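Local coordinates for HTH tetR-type domain-containing protein (PDB 3IUV) that probably acts as a TetR-family transcription regulator that binds cis-regulatory DNA through a helix-turn-helix motif, at residues R14-A19 and V36-V42; G30-R34 and T48-L54; G68-V73 and V93-W97; S80-L86 and L135-T140; A147-L152 and V174-I179. All coordinates share one frame; numbering follows the deposited sequence.

Contact 1. Residues R14-A19 and V36-V42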
# COMPACT_ATOMS: atom_id res chain seq x y z
N ARG A 14 -6.32 -0.85 26.78
CA ARG A 14 -7.32 -1.86 26.49
C ARG A 14 -8.16 -1.35 25.36
O ARG A 14 -8.50 -2.10 24.44
CB ARG A 14 -8.22 -2.09 27.70
CG ARG A 14 -7.62 -2.98 28.76
CD ARG A 14 -8.56 -3.06 29.94
NE ARG A 14 -9.95 -3.17 29.52
CZ ARG A 14 -10.98 -3.22 30.35
NH1 ARG A 14 -10.77 -3.17 31.66
NH2 ARG A 14 -12.22 -3.31 29.89
N ILE A 15 -8.48 -0.05 25.43
CA ILE A 15 -9.28 0.59 24.40
C ILE A 15 -8.60 0.55 23.02
O ILE A 15 -9.16 0.01 22.05
CB ILE A 15 -9.70 2.04 24.81
CG1 ILE A 15 -10.77 1.98 25.92
CG2 ILE A 15 -10.17 2.87 23.59
CD1 ILE A 15 -11.22 3.32 26.44
N ILE A 16 -7.39 1.10 22.93
CA ILE A 16 -6.63 1.12 21.68
C ILE A 16 -6.46 -0.28 21.09
O ILE A 16 -6.63 -0.48 19.88
CB ILE A 16 -5.25 1.71 21.91
CG1 ILE A 16 -5.40 3.19 22.27
CG2 ILE A 16 -4.39 1.52 20.68
CD1 ILE A 16 -4.10 3.86 22.65
N ASP A 17 -6.14 -1.23 21.95
CA ASP A 17 -5.93 -2.60 21.52
C ASP A 17 -7.20 -3.14 20.92
O ASP A 17 -7.18 -3.82 19.90
CB ASP A 17 -5.51 -3.46 22.70
CG ASP A 17 -4.05 -3.24 23.09
OD1 ASP A 17 -3.22 -3.03 22.18
OD2 ASP A 17 -3.75 -3.26 24.30
N ALA A 18 -8.31 -2.83 21.56
CA ALA A 18 -9.61 -3.24 21.06
C ALA A 18 -9.89 -2.60 19.71
O ALA A 18 -10.37 -3.28 18.80
CB ALA A 18 -10.69 -2.88 22.08
N ALA A 19 -9.59 -1.31 19.58
CA ALA A 19 -9.77 -0.62 18.32
C ALA A 19 -8.98 -1.41 17.30
O ALA A 19 -9.46 -1.73 16.21
CB ALA A 19 -9.22 0.78 18.41
N VAL A 36 -15.86 -0.14 19.47
CA VAL A 36 -14.68 -0.24 20.31
C VAL A 36 -15.08 -0.41 21.79
O VAL A 36 -14.44 -1.16 22.52
CB VAL A 36 -13.80 1.00 20.14
CG1 VAL A 36 -12.39 0.70 20.61
CG2 VAL A 36 -13.78 1.41 18.68
N ALA A 37 -16.12 0.28 22.23
CA ALA A 37 -16.58 0.12 23.61
C ALA A 37 -17.02 -1.33 23.83
O ALA A 37 -16.58 -1.99 24.77
CB ALA A 37 -17.71 1.08 23.92
N ALA A 38 -17.88 -1.81 22.95
CA ALA A 38 -18.28 -3.21 22.99
C ALA A 38 -17.06 -4.13 23.07
O ALA A 38 -16.91 -4.88 24.03
CB ALA A 38 -19.13 -3.56 21.76
N GLU A 39 -16.18 -4.06 22.07
CA GLU A 39 -15.05 -4.99 22.02
C GLU A 39 -14.19 -4.93 23.27
O GLU A 39 -13.62 -5.94 23.68
CB GLU A 39 -14.17 -4.79 20.77
CG GLU A 39 -14.20 -5.96 19.78
CD GLU A 39 -14.17 -7.34 20.47
OE1 GLU A 39 -15.23 -7.80 20.95
OE2 GLU A 39 -13.08 -7.96 20.51
N ALA A 40 -14.11 -3.75 23.89
CA ALA A 40 -13.24 -3.55 25.04
C ALA A 40 -13.93 -3.90 26.35
O ALA A 40 -13.28 -3.95 27.40
CB ALA A 40 -12.72 -2.11 25.07
N ASP A 41 -15.23 -4.16 26.28
CA ASP A 41 -16.04 -4.33 27.48
C ASP A 41 -15.69 -3.17 28.42
O ASP A 41 -15.16 -3.34 29.52
CB ASP A 41 -15.78 -5.69 28.13
CG ASP A 41 -16.87 -6.08 29.14
OD1 ASP A 41 -18.06 -5.76 28.90
OD2 ASP A 41 -16.53 -6.71 30.16
N VAL A 42 -16.01 -1.98 27.94
CA VAL A 42 -15.62 -0.73 28.57
C VAL A 42 -16.74 0.23 28.24
O VAL A 42 -17.31 0.18 27.16
CB VAL A 42 -14.26 -0.24 28.00
CG1 VAL A 42 -14.29 1.24 27.69
CG2 VAL A 42 -13.11 -0.62 28.93
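Ala18 and Ala40 bring the two helical segments together with their CA atoms 5.4 Å apart, the axes of these short segments passing at 8.5 Å and their directions 109° apart, so the helices meet closer to perpendicular than to antiparallel. The small residues allow this approach: Ala18 CB rests against Ala40 CB at 3.7 Å. Next to that pair, Val36 pushes CG1, the branch anti to its backbone N (chi1 -160°), against the turn of 14-19, where it meets the backbone at Ile15 O and Ala19 N and also Ala19 CB, 3.9 Å away. Ile15 crosses Val42 at about a right angle, its CD1 lying 3.9 Å from Val42 CG1.

The polar part belongs to Arg14. Its chain bends at chi3 (41°) and takes the edge of the guanidinium to the end of the other helix, where NH2 gives a hydrogen bond to Ala40 O at 2.8 Å. That oxygen lies in the guanidinium plane and is approached nearly along the C=O axis. Asp41, with positive phi, turns the chain out of the helix in a Schellman motif, and the positive charge would probably suit this carbonyl-rich end. Around the contact, Val36 and Ala19 also pack on Leu57 of helix 54-73, Ile15 and Val42 touch Thr47 of helix 44-50, and Glu39 forms a salt bridge back to Arg21 of helix 11-24.

Contact 2. Residues G30-R34 and T48-L54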
# COMPACT_ATOMS: atom_id res chain seq x y z
N GLY A 30 -15.65 -0.65 10.41
CA GLY A 30 -16.26 -1.42 11.48
C GLY A 30 -15.91 -0.92 12.87
O GLY A 30 -16.26 -1.55 13.87
N LEU A 31 -15.24 0.22 12.94
CA LEU A 31 -14.72 0.71 14.21
C LEU A 31 -15.23 2.10 14.58
O LEU A 31 -14.93 3.09 13.91
CB LEU A 31 -13.18 0.66 14.21
CG LEU A 31 -12.44 1.70 15.04
CD1 LEU A 31 -11.28 1.06 15.78
CD2 LEU A 31 -11.96 2.83 14.15
N SER A 32 -16.00 2.16 15.66
CA SER A 32 -16.54 3.41 16.16
C SER A 32 -16.56 3.32 17.67
O SER A 32 -16.58 2.22 18.22
CB SER A 32 -17.96 3.61 15.66
OG SER A 32 -18.84 2.78 16.40
N HIS A 33 -16.59 4.47 18.34
CA HIS A 33 -16.67 4.51 19.80
C HIS A 33 -17.51 3.39 20.37
O HIS A 33 -17.11 2.73 21.33
CB HIS A 33 -17.26 5.83 20.26
CG HIS A 33 -16.32 6.97 20.11
ND1 HIS A 33 -16.40 7.86 19.06
CD2 HIS A 33 -15.25 7.35 20.85
CE1 HIS A 33 -15.43 8.75 19.17
NE2 HIS A 33 -14.72 8.46 20.25
N ARG A 34 -18.69 3.20 19.79
CA ARG A 34 -19.63 2.24 20.32
C ARG A 34 -19.12 0.81 20.10
O ARG A 34 -19.32 -0.05 20.96
CB ARG A 34 -21.02 2.47 19.71
CG ARG A 34 -22.15 1.95 20.56
CD ARG A 34 -23.28 2.97 20.65
NE ARG A 34 -24.29 2.55 21.62
CZ ARG A 34 -25.10 3.39 22.27
NH1 ARG A 34 -25.02 4.70 22.06
NH2 ARG A 34 -26.00 2.92 23.14
N THR A 48 -14.87 7.61 25.22
CA THR A 48 -14.83 8.97 24.74
C THR A 48 -13.95 9.86 25.65
O THR A 48 -13.37 10.86 25.22
CB THR A 48 -16.25 9.51 24.54
OG1 THR A 48 -16.90 9.64 25.81
CG2 THR A 48 -17.06 8.52 23.69
N TYR A 49 -13.83 9.46 26.91
CA TYR A 49 -13.02 10.19 27.87
C TYR A 49 -11.57 10.16 27.37
O TYR A 49 -10.81 11.13 27.47
CB TYR A 49 -13.17 9.53 29.24
CG TYR A 49 -12.27 10.07 30.32
CD1 TYR A 49 -12.28 11.42 30.64
CD2 TYR A 49 -11.41 9.22 31.03
CE1 TYR A 49 -11.46 11.91 31.63
CE2 TYR A 49 -10.59 9.70 32.01
CZ TYR A 49 -10.62 11.06 32.31
OH TYR A 49 -9.80 11.56 33.30
N HIS A 50 -11.21 9.05 26.76
CA HIS A 50 -9.89 8.92 26.20
C HIS A 50 -9.78 9.36 24.74
O HIS A 50 -8.72 9.74 24.29
CB HIS A 50 -9.39 7.50 26.41
CG HIS A 50 -9.18 7.17 27.85
ND1 HIS A 50 -8.15 7.70 28.59
CD2 HIS A 50 -9.90 6.39 28.71
CE1 HIS A 50 -8.22 7.26 29.83
NE2 HIS A 50 -9.27 6.46 29.92
N PHE A 51 -10.87 9.31 23.99
CA PHE A 51 -10.79 9.70 22.59
C PHE A 51 -12.04 10.41 22.15
O PHE A 51 -13.07 9.77 21.93
CB PHE A 51 -10.55 8.48 21.69
CG PHE A 51 -9.34 7.68 22.07
CD1 PHE A 51 -9.48 6.49 22.77
CD2 PHE A 51 -8.06 8.12 21.75
CE1 PHE A 51 -8.36 5.74 23.14
CE2 PHE A 51 -6.94 7.38 22.12
CZ PHE A 51 -7.09 6.19 22.82
N ALA A 52 -11.94 11.73 22.01
CA ALA A 52 -13.05 12.54 21.51
C ALA A 52 -13.39 12.24 20.04
O ALA A 52 -14.47 11.70 19.75
CB ALA A 52 -12.73 13.99 21.69
N THR A 53 -12.49 12.59 19.12
CA THR A 53 -12.75 12.33 17.71
C THR A 53 -12.56 10.85 17.48
O THR A 53 -11.88 10.19 18.25
CB THR A 53 -11.83 13.11 16.74
OG1 THR A 53 -10.57 12.44 16.61
CG2 THR A 53 -11.61 14.52 17.24
N LEU A 54 -13.19 10.34 16.42
CA LEU A 54 -12.99 8.96 16.02
C LEU A 54 -11.57 8.89 15.52
O LEU A 54 -10.96 7.82 15.48
CB LEU A 54 -13.95 8.57 14.90
CG LEU A 54 -14.54 7.15 14.92
CD1 LEU A 54 -13.46 6.09 15.11
CD2 LEU A 54 -15.64 7.02 15.99
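The imidazole of His33 lies between two methyl groups that come from opposite sides of its plane, both obliquely: Thr48 CG2, 3.6 Å from His33 CD2, and Leu54 CD2, which approaches near His33 ND1. At the ring edge is the carbonyl of Phe51. His33 NE2 donates to Phe51 O at 2.7 Å with an angle of 148° at the hydrogen; the oxygen sits a little out of the ring plane, and the donor is tilted from the carbonyl plane. Ala52 O is also near NE2, but badly angled for a bond. With CG anti to its own carbonyl carbon (chi1 -73°), His33 sends the ring across to the turn beyond Thr48.

This is the helix-turn-helix region, predicted to span 32-51. Ser32 is the N-cap of helix 33-40, its OG hydrogen-bonded to Thr35 OG1, and His33 follows directly. Helix 44-50, which in TetR relatives is the recognition helix, ends just before Phe51, so the histidine ties the start of the motif's first helix to the exit of its second. An alanine at His33 would be likely to leave Phe51 O without this donor and open a gap between the methyls of Thr48 and Leu54.

Leu54 also packs on the residues just before His33. Its CD1 meets Leu31 CD2 at 3.7 Å, the two side chains running past each other in opposite directions, while CD2 lies against Ser32 CA. Leu31 continues inward onto Ala19 and Val23 of helix 11-24 and Met58 of helix 54-73.

Contact 3. Residues G68-V73 and V93-W97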
# COMPACT_ATOMS: atom_id res chain seq x y z
N GLY A 68 5.46 -0.01 17.37
CA GLY A 68 5.81 -1.42 17.38
C GLY A 68 6.96 -1.75 16.45
O GLY A 68 7.90 -2.46 16.83
N PHE A 69 6.88 -1.24 15.22
CA PHE A 69 7.94 -1.39 14.22
C PHE A 69 9.24 -0.68 14.65
O PHE A 69 10.34 -1.24 14.49
CB PHE A 69 7.45 -0.86 12.86
CG PHE A 69 8.51 -0.85 11.78
CD1 PHE A 69 8.84 -2.01 11.09
CD2 PHE A 69 9.15 0.34 11.44
CE1 PHE A 69 9.81 -1.99 10.08
CE2 PHE A 69 10.12 0.37 10.45
CZ PHE A 69 10.45 -0.79 9.77
N ALA A 70 9.13 0.53 15.18
CA ALA A 70 10.28 1.30 15.66
C ALA A 70 10.97 0.58 16.81
O ALA A 70 12.08 0.93 17.20
CB ALA A 70 9.88 2.72 16.08
N ARG A 71 10.29 -0.43 17.36
CA ARG A 71 10.85 -1.23 18.44
C ARG A 71 11.54 -2.47 17.89
O ARG A 71 12.38 -3.07 18.56
CB ARG A 71 9.77 -1.58 19.47
CG ARG A 71 9.68 -0.56 20.61
CD ARG A 71 8.36 -0.60 21.36
NE ARG A 71 7.70 -1.90 21.26
CZ ARG A 71 6.41 -2.07 20.99
NH1 ARG A 71 5.91 -3.31 20.91
NH2 ARG A 71 5.61 -1.02 20.81
N VAL A 72 11.18 -2.85 16.66
CA VAL A 72 11.93 -3.86 15.91
C VAL A 72 13.24 -3.23 15.43
O VAL A 72 14.31 -3.84 15.46
CB VAL A 72 11.15 -4.30 14.67
CG1 VAL A 72 11.93 -5.37 13.89
CG2 VAL A 72 9.75 -4.76 15.06
N VAL A 73 13.11 -2.00 14.97
CA VAL A 73 14.23 -1.22 14.48
C VAL A 73 15.22 -0.95 15.60
O VAL A 73 16.42 -1.25 15.49
CB VAL A 73 13.74 0.13 13.92
CG1 VAL A 73 14.89 1.13 13.83
CG2 VAL A 73 13.08 -0.08 12.58
N VAL A 93 15.12 -6.90 10.00
CA VAL A 93 14.04 -6.08 10.56
C VAL A 93 12.72 -6.45 9.87
O VAL A 93 11.72 -6.73 10.51
CB VAL A 93 14.32 -4.58 10.41
CG1 VAL A 93 13.02 -3.78 10.57
CG2 VAL A 93 15.38 -4.13 11.43
N LEU A 94 12.75 -6.46 8.55
CA LEU A 94 11.62 -6.92 7.76
C LEU A 94 11.19 -8.35 8.10
O LEU A 94 10.00 -8.64 8.18
CB LEU A 94 11.93 -6.81 6.27
CG LEU A 94 11.66 -5.47 5.61
CD1 LEU A 94 11.27 -5.70 4.16
CD2 LEU A 94 10.56 -4.72 6.36
N GLY A 95 12.15 -9.26 8.28
CA GLY A 95 11.83 -10.63 8.67
C GLY A 95 11.05 -10.69 9.97
O GLY A 95 10.11 -11.46 10.10
N GLU A 96 11.42 -9.85 10.94
CA GLU A 96 10.71 -9.80 12.21
C GLU A 96 9.35 -9.13 12.09
O GLU A 96 8.33 -9.72 12.44
CB GLU A 96 11.56 -9.09 13.26
CG GLU A 96 12.82 -9.83 13.61
CD GLU A 96 13.75 -9.04 14.50
OE1 GLU A 96 13.26 -8.32 15.39
OE2 GLU A 96 14.97 -9.14 14.30
N TRP A 97 9.34 -7.89 11.61
CA TRP A 97 8.12 -7.11 11.39
C TRP A 97 7.03 -7.91 10.69
O TRP A 97 5.85 -7.58 10.79
CB TRP A 97 8.46 -5.87 10.57
CG TRP A 97 7.31 -4.95 10.24
CD1 TRP A 97 6.91 -4.55 8.99
CD2 TRP A 97 6.43 -4.29 11.17
NE1 TRP A 97 5.85 -3.69 9.09
CE2 TRP A 97 5.53 -3.51 10.41
CE3 TRP A 97 6.32 -4.28 12.57
CZ2 TRP A 97 4.53 -2.72 11.00
CZ3 TRP A 97 5.33 -3.50 13.15
CH2 TRP A 97 4.45 -2.74 12.37
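Val93 O accepts the helical bond from Trp97 N at 2.9 Å, and against that same oxygen lies Val72 CG1 from the facing helix. No hydrogen bond crosses between the two segments; the axes of these short segments pass at 9.7 Å with directions 140° apart.

The centre of the contact is aromatic. Phe69 and Trp97 both hold CG anti to the backbone N, which sends each side chain toward the opposite helix, where they meet in a T-shaped (edge-to-face) stack. Phe69 turns its edge, led by CD1, onto the indole face; its ring centroid is 4.6 Å from that of the five-membered ring, with the planes at 71°. The neighbouring six-membered ring is occupied by Phe69 CB, which sits 3.5 Å from its centroid almost on the ring normal, a CH-pi contact. One phenylalanine thus touches the indole twice, with ring edge and with methylene.

Val93 CG1 reaches Phe69 CE1 at 3.7 Å and Val72 CG1 at 3.8 Å. Val72 slides past Glu96 in the opposite direction, next to OE1, while OE2 of that glutamate makes a weak hydrogen bond to His76. Phe69 also stacks with Trp128 of helix 121-139. With no hydrogen bond across it, the junction of helix 54-73 with helix 86-98 is made by ring and methyl packing, and its fit probably rests on the shape and orientation of these groups.

Contact 4. Residues S80-L86 and L135-T140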
# COMPACT_ATOMS: atom_id res chain seq x y z
N SER A 80 22.62 1.41 12.35
CA SER A 80 23.31 2.69 12.39
C SER A 80 24.82 2.47 12.44
O SER A 80 25.61 3.43 12.37
CB SER A 80 22.84 3.47 13.61
OG SER A 80 22.59 2.57 14.67
N ASP A 81 25.21 1.20 12.56
CA ASP A 81 26.62 0.83 12.58
C ASP A 81 27.14 0.59 11.15
O ASP A 81 26.69 -0.33 10.47
CB ASP A 81 26.83 -0.40 13.45
CG ASP A 81 28.28 -0.88 13.44
OD1 ASP A 81 29.11 -0.17 12.85
OD2 ASP A 81 28.58 -1.96 14.00
N PRO A 82 28.09 1.44 10.70
CA PRO A 82 28.69 1.37 9.35
C PRO A 82 29.53 0.11 9.11
O PRO A 82 29.72 -0.29 7.95
CB PRO A 82 29.60 2.62 9.31
CG PRO A 82 29.08 3.53 10.37
CD PRO A 82 28.55 2.62 11.45
N GLU A 83 30.03 -0.51 10.17
CA GLU A 83 30.77 -1.76 10.02
C GLU A 83 29.82 -2.93 9.78
O GLU A 83 30.21 -3.99 9.28
CB GLU A 83 31.67 -2.04 11.22
CG GLU A 83 32.87 -1.10 11.35
CD GLU A 83 33.74 -1.05 10.09
OE1 GLU A 83 34.28 0.03 9.79
OE2 GLU A 83 33.89 -2.09 9.40
N ALA A 84 28.55 -2.72 10.13
CA ALA A 84 27.56 -3.78 10.01
C ALA A 84 26.95 -3.85 8.61
O ALA A 84 26.89 -2.85 7.90
CB ALA A 84 26.49 -3.59 11.06
N ASP A 85 26.50 -5.05 8.23
CA ASP A 85 25.92 -5.29 6.92
C ASP A 85 24.54 -4.68 6.82
O ASP A 85 23.55 -5.25 7.33
CB ASP A 85 25.81 -6.80 6.68
CG ASP A 85 25.06 -7.14 5.42
OD1 ASP A 85 25.11 -6.36 4.45
OD2 ASP A 85 24.41 -8.21 5.39
N LEU A 86 24.45 -3.54 6.14
CA LEU A 86 23.19 -2.81 6.04
C LEU A 86 22.04 -3.64 5.47
O LEU A 86 20.98 -3.74 6.09
CB LEU A 86 23.37 -1.54 5.22
CG LEU A 86 22.04 -0.77 5.20
CD1 LEU A 86 21.50 -0.68 6.64
CD2 LEU A 86 22.17 0.62 4.56
N LEU A 135 17.46 7.60 9.69
CA LEU A 135 18.57 6.74 10.07
C LEU A 135 19.34 6.30 8.82
O LEU A 135 20.56 6.44 8.75
CB LEU A 135 18.03 5.55 10.84
CG LEU A 135 18.99 4.69 11.66
CD1 LEU A 135 18.18 3.74 12.54
CD2 LEU A 135 19.96 3.92 10.76
N LEU A 136 18.62 5.79 7.83
CA LEU A 136 19.23 5.37 6.57
C LEU A 136 19.98 6.51 5.86
O LEU A 136 21.08 6.32 5.33
CB LEU A 136 18.15 4.80 5.65
CG LEU A 136 18.01 3.28 5.54
CD1 LEU A 136 18.72 2.55 6.67
CD2 LEU A 136 16.52 2.91 5.46
N ALA A 137 19.38 7.69 5.82
CA ALA A 137 20.02 8.85 5.21
C ALA A 137 21.38 9.08 5.87
O ALA A 137 22.43 9.07 5.20
CB ALA A 137 19.12 10.09 5.38
N ALA A 138 21.37 9.27 7.19
CA ALA A 138 22.61 9.42 7.93
C ALA A 138 23.62 8.29 7.62
O ALA A 138 24.83 8.55 7.50
CB ALA A 138 22.33 9.50 9.42
N ARG A 139 23.12 7.06 7.49
CA ARG A 139 24.01 5.91 7.29
C ARG A 139 24.40 5.65 5.84
O ARG A 139 25.26 4.81 5.58
CB ARG A 139 23.45 4.63 7.91
CG ARG A 139 24.54 3.60 8.12
CD ARG A 139 24.20 2.35 7.39
NE ARG A 139 25.36 1.71 6.75
CZ ARG A 139 25.84 0.54 7.13
NH1 ARG A 139 25.27 -0.09 8.16
NH2 ARG A 139 26.88 -0.01 6.50
N THR A 140 23.76 6.34 4.91
CA THR A 140 24.12 6.23 3.50
C THR A 140 24.09 7.61 2.86
O THR A 140 24.91 8.47 3.18
CB THR A 140 23.19 5.25 2.71
OG1 THR A 140 21.84 5.75 2.66
CG2 THR A 140 23.24 3.80 3.33
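Arg139 starts with CG anti to its backbone N (chi1 -160°) and then bends at chi2 and chi3, bringing its guanidinium into the curl of the loop 80-86; Leu86, also with CG anti to N (chi1 -178°), runs past it in the opposite direction. The flat group is sandwiched. Leu86 CB lies 3.7 Å above its centre on one face, and Pro82 CA is 3.6 Å above the plane on the other, nearer the rim. At the edge, NH1 and NH2 both donate to Ala84 O, each at 3.2 Å. NH2 approaches that carbonyl nearly head-on, whereas NH1 comes from above the carbonyl plane, and together they fix the rotation of the group. NH1 has a further, weak bond to Leu79 O.

The loop has order of its own: a type I turn runs from Asp81 to Ala84, and Asp81 OD1 accepts from Glu83 N at 2.9 Å, an Asx turn. A leucine in place of Arg139 has no nitrogen to offer Ala84 O, and the turn would probably be less firmly tied to the helix end.

The aliphatic side is simpler. Leu86 CD2 meets Thr140 CG2 at 3.6 Å, and Leu135 CD2 rests on Ser80 CA. The contact joins the loop between helices 54-73 and 86-98 to the C-terminal end of helix 121-139, and Leu86 and Leu136 both continue onto Leu148 of helix 142-161.

Contact 5. Residues A147-L152 and V174-I179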
# COMPACT_ATOMS: atom_id res chain seq x y z
N ALA A 147 15.16 5.22 -1.64
CA ALA A 147 15.06 3.96 -2.32
C ALA A 147 14.88 2.81 -1.33
O ALA A 147 14.01 1.96 -1.51
CB ALA A 147 16.28 3.73 -3.20
N LEU A 148 15.70 2.77 -0.30
CA LEU A 148 15.60 1.68 0.64
C LEU A 148 14.18 1.66 1.17
O LEU A 148 13.48 0.67 1.09
CB LEU A 148 16.63 1.82 1.77
CG LEU A 148 18.06 1.42 1.38
CD1 LEU A 148 19.16 1.97 2.34
CD2 LEU A 148 18.15 -0.10 1.23
N VAL A 149 13.75 2.80 1.69
CA VAL A 149 12.42 2.93 2.23
C VAL A 149 11.32 2.47 1.25
O VAL A 149 10.42 1.71 1.62
CB VAL A 149 12.19 4.37 2.65
CG1 VAL A 149 10.69 4.66 2.86
CG2 VAL A 149 13.01 4.67 3.91
N ALA A 150 11.37 2.93 0.02
CA ALA A 150 10.35 2.58 -0.95
C ALA A 150 10.25 1.05 -1.15
O ALA A 150 9.17 0.48 -1.34
CB ALA A 150 10.64 3.27 -2.28
N VAL A 151 11.39 0.39 -1.08
CA VAL A 151 11.40 -1.04 -1.31
C VAL A 151 10.95 -1.84 -0.07
O VAL A 151 10.30 -2.87 -0.21
CB VAL A 151 12.74 -1.51 -1.86
CG1 VAL A 151 13.80 -1.56 -0.75
CG2 VAL A 151 12.58 -2.83 -2.53
N LEU A 152 11.25 -1.35 1.13
CA LEU A 152 10.67 -1.95 2.32
C LEU A 152 9.16 -2.09 2.17
O LEU A 152 8.61 -3.19 2.26
CB LEU A 152 11.01 -1.16 3.58
CG LEU A 152 12.43 -1.38 4.11
CD1 LEU A 152 13.46 -0.54 3.38
CD2 LEU A 152 12.53 -1.09 5.61
N VAL A 174 17.89 -7.75 -2.87
CA VAL A 174 17.28 -6.57 -3.51
C VAL A 174 17.85 -5.31 -2.91
O VAL A 174 18.29 -4.40 -3.62
CB VAL A 174 15.75 -6.52 -3.26
CG1 VAL A 174 15.18 -5.25 -3.79
CG2 VAL A 174 15.04 -7.71 -3.90
N LEU A 175 17.82 -5.29 -1.59
CA LEU A 175 18.36 -4.19 -0.80
C LEU A 175 19.82 -3.89 -1.16
O LEU A 175 20.19 -2.73 -1.39
CB LEU A 175 18.17 -4.49 0.69
CG LEU A 175 16.69 -4.64 1.10
CD1 LEU A 175 16.51 -5.20 2.51
CD2 LEU A 175 15.96 -3.33 0.99
N THR A 176 20.64 -4.93 -1.23
CA THR A 176 22.06 -4.77 -1.60
C THR A 176 22.26 -4.01 -2.91
O THR A 176 23.22 -3.25 -3.06
CB THR A 176 22.78 -6.13 -1.70
OG1 THR A 176 22.77 -6.79 -0.43
CG2 THR A 176 24.22 -5.95 -2.18
N ARG A 177 21.35 -4.21 -3.86
CA ARG A 177 21.47 -3.54 -5.16
C ARG A 177 21.24 -2.04 -5.11
O ARG A 177 21.69 -1.30 -5.98
CB ARG A 177 20.49 -4.15 -6.14
CG ARG A 177 20.84 -5.57 -6.50
CD ARG A 177 19.71 -6.17 -7.28
NE ARG A 177 19.90 -7.58 -7.54
CZ ARG A 177 19.42 -8.22 -8.60
NH1 ARG A 177 18.71 -7.56 -9.52
NH2 ARG A 177 19.65 -9.53 -8.76
N LEU A 178 20.51 -1.60 -4.10
CA LEU A 178 20.21 -0.19 -3.96
C LEU A 178 21.33 0.46 -3.19
O LEU A 178 21.43 1.68 -3.14
CB LEU A 178 18.90 -0.02 -3.20
CG LEU A 178 17.78 -0.83 -3.85
CD1 LEU A 178 16.65 -1.08 -2.85
CD2 LEU A 178 17.28 -0.11 -5.09
N ILE A 179 22.18 -0.36 -2.60
CA ILE A 179 23.28 0.16 -1.82
C ILE A 179 24.54 0.17 -2.70
O ILE A 179 24.91 -0.85 -3.29
CB ILE A 179 23.43 -0.66 -0.51
CG1 ILE A 179 22.14 -0.54 0.32
CG2 ILE A 179 24.63 -0.23 0.32
CD1 ILE A 179 22.11 -1.40 1.55
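Leu148 comes in at about a right angle to both Leu175 and Ile179, across two nearly antiparallel helices. Its CD2 is the common point, 3.9 Å from Leu175 CD2 and 4.1 Å from Ile179 CG1. Val151 meets Val174 at a slant, Val151 CG2 lying 3.8 Å from Val174 CG1. CG2 is the branch anti to the backbone N, which leaves CG1 between N and the carbonyl carbon (chi1 76°). This CG1 faces Leu175 CD2 and, tip to tip, Leu178 CD1, but both contacts are approximate, because CG1 is modelled too near Leu148 O and its exact place is doubtful. Ala147 CB is 4.4 Å from Leu178 CD2, a loose contact.

The axes of these short segments run 9.9 Å apart, their directions differing by 160°. In TetR relatives the last two long helices of each subunit form a four-helix bundle that makes the dimer, and the contacts here are consistent with that: Ala147 packs on Val174 of the second subunit, Leu178 meets Leu178 of that subunit, and Arg177 NH1 bonds to Thr144 OG1 of the other chain.

Within the chain the contact is wholly apolar and mostly buried. Leu148 and Leu175 both reach Leu90 of helix 86-98, and on the flank Leu152 leans on Trp128 of helix 121-139, while Ile179 touches Ser87.

How the contacts relate
The five contacts fall into two groups along the molecule, with one between. Contacts 1 and 2 share helix 33-40, and their segments alternate in the chain; with centres 9 Å apart they form one core, where Phe51 packs on Ile15 and Ile16. Contacts 4 and 5, centres 13 Å apart, merge through Leu86 against Ile179. Contact 3 stands between, with its centre about 25 Å from that of contact 1 and 16 Å from those of contacts 4 and 5, touching contact 5 through Leu94. Contacts 1 and 2, which share the predicted DNA-binding motif, each have their centre about 38 Å from that of contact 5 at the dimer interface.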